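Endonuclease II (Enterobacteria phage t4, PDB 2WSH) nicks and cleaves cytosine-containing double-stranded host DNA as a sequence-specific, magnesium-dependent GIY-YIG endonuclease, freeing nucleotides for phage DNA synthesis. Local coordinates at residues Y15-L25 and L91-R102. The protein carries 1 engineered substitution. Sequence-based numbering, arbitrary orientation.
Sequences YSFIKYTELEL and LKEGSKVEFYAR
With CG trans to its backbone N (chi1 168°) and every later bond extended, Lys-19 runs along its own strand until Lys-19 NZ forms salt bridges to Glu-98 OE2 (2.8 Å), whose side chain it crosses at about a right angle, and to Glu-22 OE1 (2.9 Å); each carboxylate offers its anti lone pair. Lys-19 CA sits over one face of the Tyr-100 ring, toward its rim, a CH-pi contact. Strands 18-23 and 97-102 pair antiparallel, interrupted by a classic beta bulge: Phe-99 O takes a 2.8 Å bond from Tyr-20 N and a weak one from Thr-21 N. On the face bearing Thr-21 and Phe-99, Leu-23 CD1 meets the edge of the Phe-99 ring at CE2 (3.6 Å), while helix 61-73 packs on Phe-99 and Ala-101. At the end of helix 82-92, Leu-25 CD1 rests on Leu-91 CB. At the other end Arg-102 CB lies over the Phe-17 ring (3.7 Å to its centroid), and Arg-102 NH1 gives Tyr-15 O a 2.8 Å bond. Arg-102 NE pairs with Glu-124 of the same chain, NH1 also with Glu-112 of a neighbouring subunit, tying the contact to the tetramer. Glu-22 OE1 and Glu-98 OE2 are 4.1 Å apart, a repulsion probably offset by Lys-19, with Lys-96, salt-bridged to Asp-50, adding a long-range pairing to Glu-98.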
loop_
_atom_site.group_PDB
_atom_site.type_symbol
_atom_site.label_atom_id
_atom_site.label_comp_id
_atom_site.label_asym_id
_atom_site.label_seq_id
_atom_site.Cartn_x
_atom_site.Cartn_y
_atom_site.Cartn_z
ATOM N N TYR A 15 -3.123 18.366 10.731
ATOM C CA TYR A 15 -2.525 17.038 10.666
ATOM C C TYR A 15 -3.111 16.072 11.681
ATOM O O TYR A 15 -2.529 15.025 11.963
ATOM C CB TYR A 15 -1.009 17.138 10.822
ATOM C CG TYR A 15 -0.376 17.907 9.697
ATOM C CD1 TYR A 15 -0.042 17.276 8.507
ATOM C CD2 TYR A 15 -0.138 19.270 9.807
ATOM C CE1 TYR A 15 0.525 17.974 7.464
ATOM C CE2 TYR A 15 0.431 19.977 8.766
ATOM C CZ TYR A 15 0.758 19.324 7.597
ATOM O OH TYR A 15 1.325 20.016 6.552
ATOM N N SER A 16 -4.268 16.432 12.220
ATOM C CA SER A 16 -4.986 15.569 13.148
ATOM C C SER A 16 -4.122 15.114 14.320
ATOM O O SER A 16 -4.096 13.935 14.665
ATOM C CB SER A 16 -5.574 14.361 12.416
ATOM O OG SER A 16 -6.630 14.760 11.555
ATOM N N PHE A 17 -3.408 16.054 14.928
ATOM C CA PHE A 17 -2.745 15.775 16.191
ATOM C C PHE A 17 -3.759 15.960 17.305
ATOM O O PHE A 17 -4.428 16.986 17.384
ATOM C CB PHE A 17 -1.551 16.706 16.408
ATOM C CG PHE A 17 -0.302 16.272 15.692
ATOM C CD1 PHE A 17 0.591 15.399 16.297
ATOM C CD2 PHE A 17 -0.011 16.746 14.423
ATOM C CE1 PHE A 17 1.744 15.002 15.645
ATOM C CE2 PHE A 17 1.140 16.351 13.763
ATOM C CZ PHE A 17 2.017 15.478 14.375
ATOM N N ILE A 18 -3.885 14.953 18.157
ATOM C CA ILE A 18 -4.792 15.032 19.287
ATOM C C ILE A 18 -3.979 15.140 20.572
ATOM O O ILE A 18 -3.019 14.395 20.769
ATOM C CB ILE A 18 -5.722 13.814 19.328
ATOM C CG1 ILE A 18 -6.665 13.844 18.124
ATOM C CG2 ILE A 18 -6.515 13.780 20.626
ATOM C CD1 ILE A 18 -7.346 12.534 17.852
ATOM N N LYS A 19 -4.348 16.084 21.431
ATOM C CA LYS A 19 -3.631 16.276 22.685
ATOM C C LYS A 19 -3.682 15.015 23.528
ATOM O O LYS A 19 -4.752 14.466 23.786
ATOM C CB LYS A 19 -4.184 17.459 23.477
ATOM C CG LYS A 19 -3.654 17.514 24.900
ATOM C CD LYS A 19 -3.801 18.892 25.513
ATOM C CE LYS A 19 -3.276 18.898 26.938
ATOM N NZ LYS A 19 -3.356 20.244 27.565
ATOM N N TYR A 20 -2.512 14.560 23.953
ATOM C CA TYR A 20 -2.407 13.321 24.699
ATOM C C TYR A 20 -2.314 13.612 26.187
ATOM O O TYR A 20 -3.094 13.088 26.975
ATOM C CB TYR A 20 -1.194 12.522 24.225
ATOM C CG TYR A 20 -0.985 11.218 24.962
ATOM C CD1 TYR A 20 -1.888 10.170 24.839
ATOM C CD2 TYR A 20 0.125 11.033 25.774
ATOM C CE1 TYR A 20 -1.693 8.976 25.515
ATOM C CE2 TYR A 20 0.327 9.847 26.452
ATOM C CZ TYR A 20 -0.581 8.821 26.317
ATOM O OH TYR A 20 -0.368 7.642 26.992
ATOM N N THR A 21 -1.360 14.449 26.576
ATOM C CA THR A 21 -1.239 14.835 27.975
ATOM C C THR A 21 -0.443 16.117 28.159
ATOM O O THR A 21 0.139 16.652 27.215
ATOM C CB THR A 21 -0.604 13.717 28.834
ATOM O OG1 THR A 21 -0.747 14.041 30.224
ATOM C CG2 THR A 21 0.877 13.561 28.512
ATOM N N GLU A 22 -0.433 16.602 29.393
ATOM C CA GLU A 22 0.307 17.797 29.757
ATOM C C GLU A 22 1.180 17.451 30.953
ATOM O O GLU A 22 0.800 16.625 31.780
ATOM C CB GLU A 22 -0.670 18.920 30.107
ATOM C CG GLU A 22 -0.036 20.191 30.641
ATOM C CD GLU A 22 -1.025 21.344 30.699
ATOM O OE1 GLU A 22 -2.051 21.280 29.993
ATOM O OE2 GLU A 22 -0.774 22.316 31.441
ATOM N N LEU A 23 2.360 18.057 31.033
ATOM C CA LEU A 23 3.231 17.850 32.185
ATOM C C LEU A 23 3.115 19.032 33.140
ATOM O O LEU A 23 2.986 20.175 32.706
ATOM C CB LEU A 23 4.684 17.663 31.747
ATOM C CG LEU A 23 4.986 16.444 30.877
ATOM C CD1 LEU A 23 6.480 16.322 30.651
ATOM C CD2 LEU A 23 4.439 15.181 31.520
ATOM N N GLU A 24 3.163 18.757 34.438
ATOM C CA GLU A 24 3.024 19.809 35.435
ATOM C C GLU A 24 3.779 19.501 36.725
ATOM O O GLU A 24 3.749 18.377 37.225
ATOM C CB GLU A 24 1.544 20.078 35.722
ATOM C CG GLU A 24 0.692 18.823 35.820
ATOM C CD GLU A 24 -0.771 19.092 35.520
ATOM O OE1 GLU A 24 -1.082 20.195 35.020
ATOM O OE2 GLU A 24 -1.609 18.201 35.781
ATOM N N LEU A 25 4.467 20.512 37.247
ATOM C CA LEU A 25 5.214 20.387 38.491
ATOM C C LEU A 25 4.281 20.538 39.687
ATOM O O LEU A 25 3.329 21.315 39.640
ATOM C CB LEU A 25 6.309 21.451 38.560
ATOM C CG LEU A 25 7.431 21.387 37.523
ATOM C CD1 LEU A 25 8.305 22.629 37.611
ATOM C CD2 LEU A 25 8.268 20.128 37.702
ATOM N N LEU A 91 9.543 23.727 32.137
ATOM C CA LEU A 91 8.714 23.589 33.327
ATOM C C LEU A 91 9.124 24.598 34.395
ATOM O O LEU A 91 8.280 25.278 34.975
ATOM C CB LEU A 91 8.818 22.169 33.886
ATOM C CG LEU A 91 8.114 21.076 33.078
ATOM C CD1 LEU A 91 8.516 19.704 33.578
ATOM C CD2 LEU A 91 6.608 21.249 33.142
ATOM N N LYS A 92 10.425 24.690 34.649
ATOM C CA LYS A 92 10.942 25.616 35.651
ATOM C C LYS A 92 10.629 27.066 35.303
ATOM O O LYS A 92 10.218 27.842 36.164
ATOM C CB LYS A 92 12.444 25.421 35.842
ATOM C CG LYS A 92 12.804 24.230 36.718
ATOM C CD LYS A 92 14.298 24.183 37.000
ATOM C CE LYS A 92 15.096 23.943 35.727
ATOM N NZ LYS A 92 16.563 23.969 35.974
ATOM N N GLU A 93 10.817 27.427 34.037
ATOM C CA GLU A 93 10.485 28.769 33.568
ATOM C C GLU A 93 8.978 29.011 33.629
ATOM O O GLU A 93 8.489 30.065 33.223
ATOM C CB GLU A 93 11.022 28.997 32.151
ATOM C CG GLU A 93 12.520 29.283 32.106
ATOM C CD GLU A 93 13.132 29.034 30.740
ATOM O OE1 GLU A 93 12.475 28.384 29.900
ATOM O OE2 GLU A 93 14.275 29.483 30.507
ATOM N N GLY A 94 8.249 28.023 34.141
ATOM C CA GLY A 94 6.813 28.135 34.337
ATOM C C GLY A 94 5.987 27.989 33.071
ATOM O O GLY A 94 4.823 28.385 33.033
ATOM N N SER A 95 6.585 27.413 32.034
ATOM C CA SER A 95 5.913 27.261 30.748
ATOM C C SER A 95 4.973 26.062 30.726
ATOM O O SER A 95 5.053 25.182 31.584
ATOM C CB SER A 95 6.943 27.133 29.628
ATOM O OG SER A 95 7.732 28.305 29.534
ATOM N N LYS A 96 4.082 26.035 29.739
ATOM C CA LYS A 96 3.165 24.915 29.560
ATOM C C LYS A 96 3.779 23.885 28.617
ATOM O O LYS A 96 4.224 24.235 27.529
ATOM C CB LYS A 96 1.838 25.402 28.982
ATOM C CG LYS A 96 0.737 24.353 29.008
ATOM C CD LYS A 96 -0.248 24.556 27.869
ATOM C CE LYS A 96 -0.597 26.023 27.690
ATOM N NZ LYS A 96 -1.330 26.269 26.414
ATOM N N VAL A 97 3.791 22.621 29.031
ATOM C CA VAL A 97 4.421 21.560 28.246
ATOM C C VAL A 97 3.409 20.490 27.859
ATOM O O VAL A 97 2.896 19.769 28.719
ATOM C CB VAL A 97 5.570 20.883 29.024
ATOM C CG1 VAL A 97 6.172 19.747 28.201
ATOM C CG2 VAL A 97 6.633 21.901 29.412
ATOM N N GLU A 98 3.137 20.378 26.564
ATOM C CA GLU A 98 2.110 19.466 26.079
ATOM C C GLU A 98 2.648 18.443 25.089
ATOM O O GLU A 98 3.561 18.726 24.314
ATOM C CB GLU A 98 0.972 20.254 25.423
ATOM C CG GLU A 98 0.256 21.206 26.361
ATOM C CD GLU A 98 -0.750 22.082 25.638
ATOM O OE1 GLU A 98 -0.343 22.826 24.721
ATOM O OE2 GLU A 98 -1.946 22.028 25.989
ATOM N N PHE A 99 2.072 17.249 25.131
ATOM C CA PHE A 99 2.348 16.218 24.146
ATOM C C PHE A 99 1.103 15.959 23.311
ATOM O O PHE A 99 0.014 15.766 23.854
ATOM C CB PHE A 99 2.773 14.925 24.840
ATOM C CG PHE A 99 4.150 14.976 25.424
ATOM C CD1 PHE A 99 5.227 14.463 24.726
ATOM C CD2 PHE A 99 4.370 15.543 26.668
ATOM C CE1 PHE A 99 6.502 14.508 25.261
ATOM C CE2 PHE A 99 5.641 15.596 27.204
ATOM C CZ PHE A 99 6.708 15.078 26.499
ATOM N N TYR A 100 1.272 15.963 21.993
ATOM C CA TYR A 100 0.214 15.581 21.067
ATOM C C TYR A 100 0.597 14.280 20.373
ATOM O O TYR A 100 1.777 13.964 20.242
ATOM C CB TYR A 100 0.009 16.664 20.011
ATOM C CG TYR A 100 -0.677 17.913 20.511
ATOM C CD1 TYR A 100 -1.974 18.220 20.113
ATOM C CD2 TYR A 100 -0.028 18.791 21.369
ATOM C CE1 TYR A 100 -2.606 19.366 20.561
ATOM C CE2 TYR A 100 -0.653 19.938 21.824
ATOM C CZ TYR A 100 -1.942 20.220 21.416
ATOM O OH TYR A 100 -2.569 21.359 21.862
ATOM N N ALA A 101 -0.399 13.532 19.915
ATOM C CA ALA A 101 -0.139 12.289 19.199
ATOM C C ALA A 101 -0.902 12.234 17.886
ATOM O O ALA A 101 -2.077 12.594 17.829
ATOM C CB ALA A 101 -0.496 11.098 20.065
ATOM N N ARG A 102 -0.227 11.777 16.836
ATOM C CA ARG A 102 -0.864 11.536 15.547
ATOM C C ARG A 102 -0.791 10.051 15.225
ATOM O O ARG A 102 0.291 9.505 15.017
ATOM C CB ARG A 102 -0.192 12.355 14.446
ATOM C CG ARG A 102 -0.552 11.910 13.033
ATOM C CD ARG A 102 0.115 12.796 11.982
ATOM N NE ARG A 102 0.102 12.185 10.654
ATOM C CZ ARG A 102 -0.822 12.415 9.725
ATOM N NH1 ARG A 102 -1.816 13.262 9.964
ATOM N NH2 ARG A 102 -0.745 11.805 8.551
HETATM O O HOH W 1 2.526 22.382 31.533
#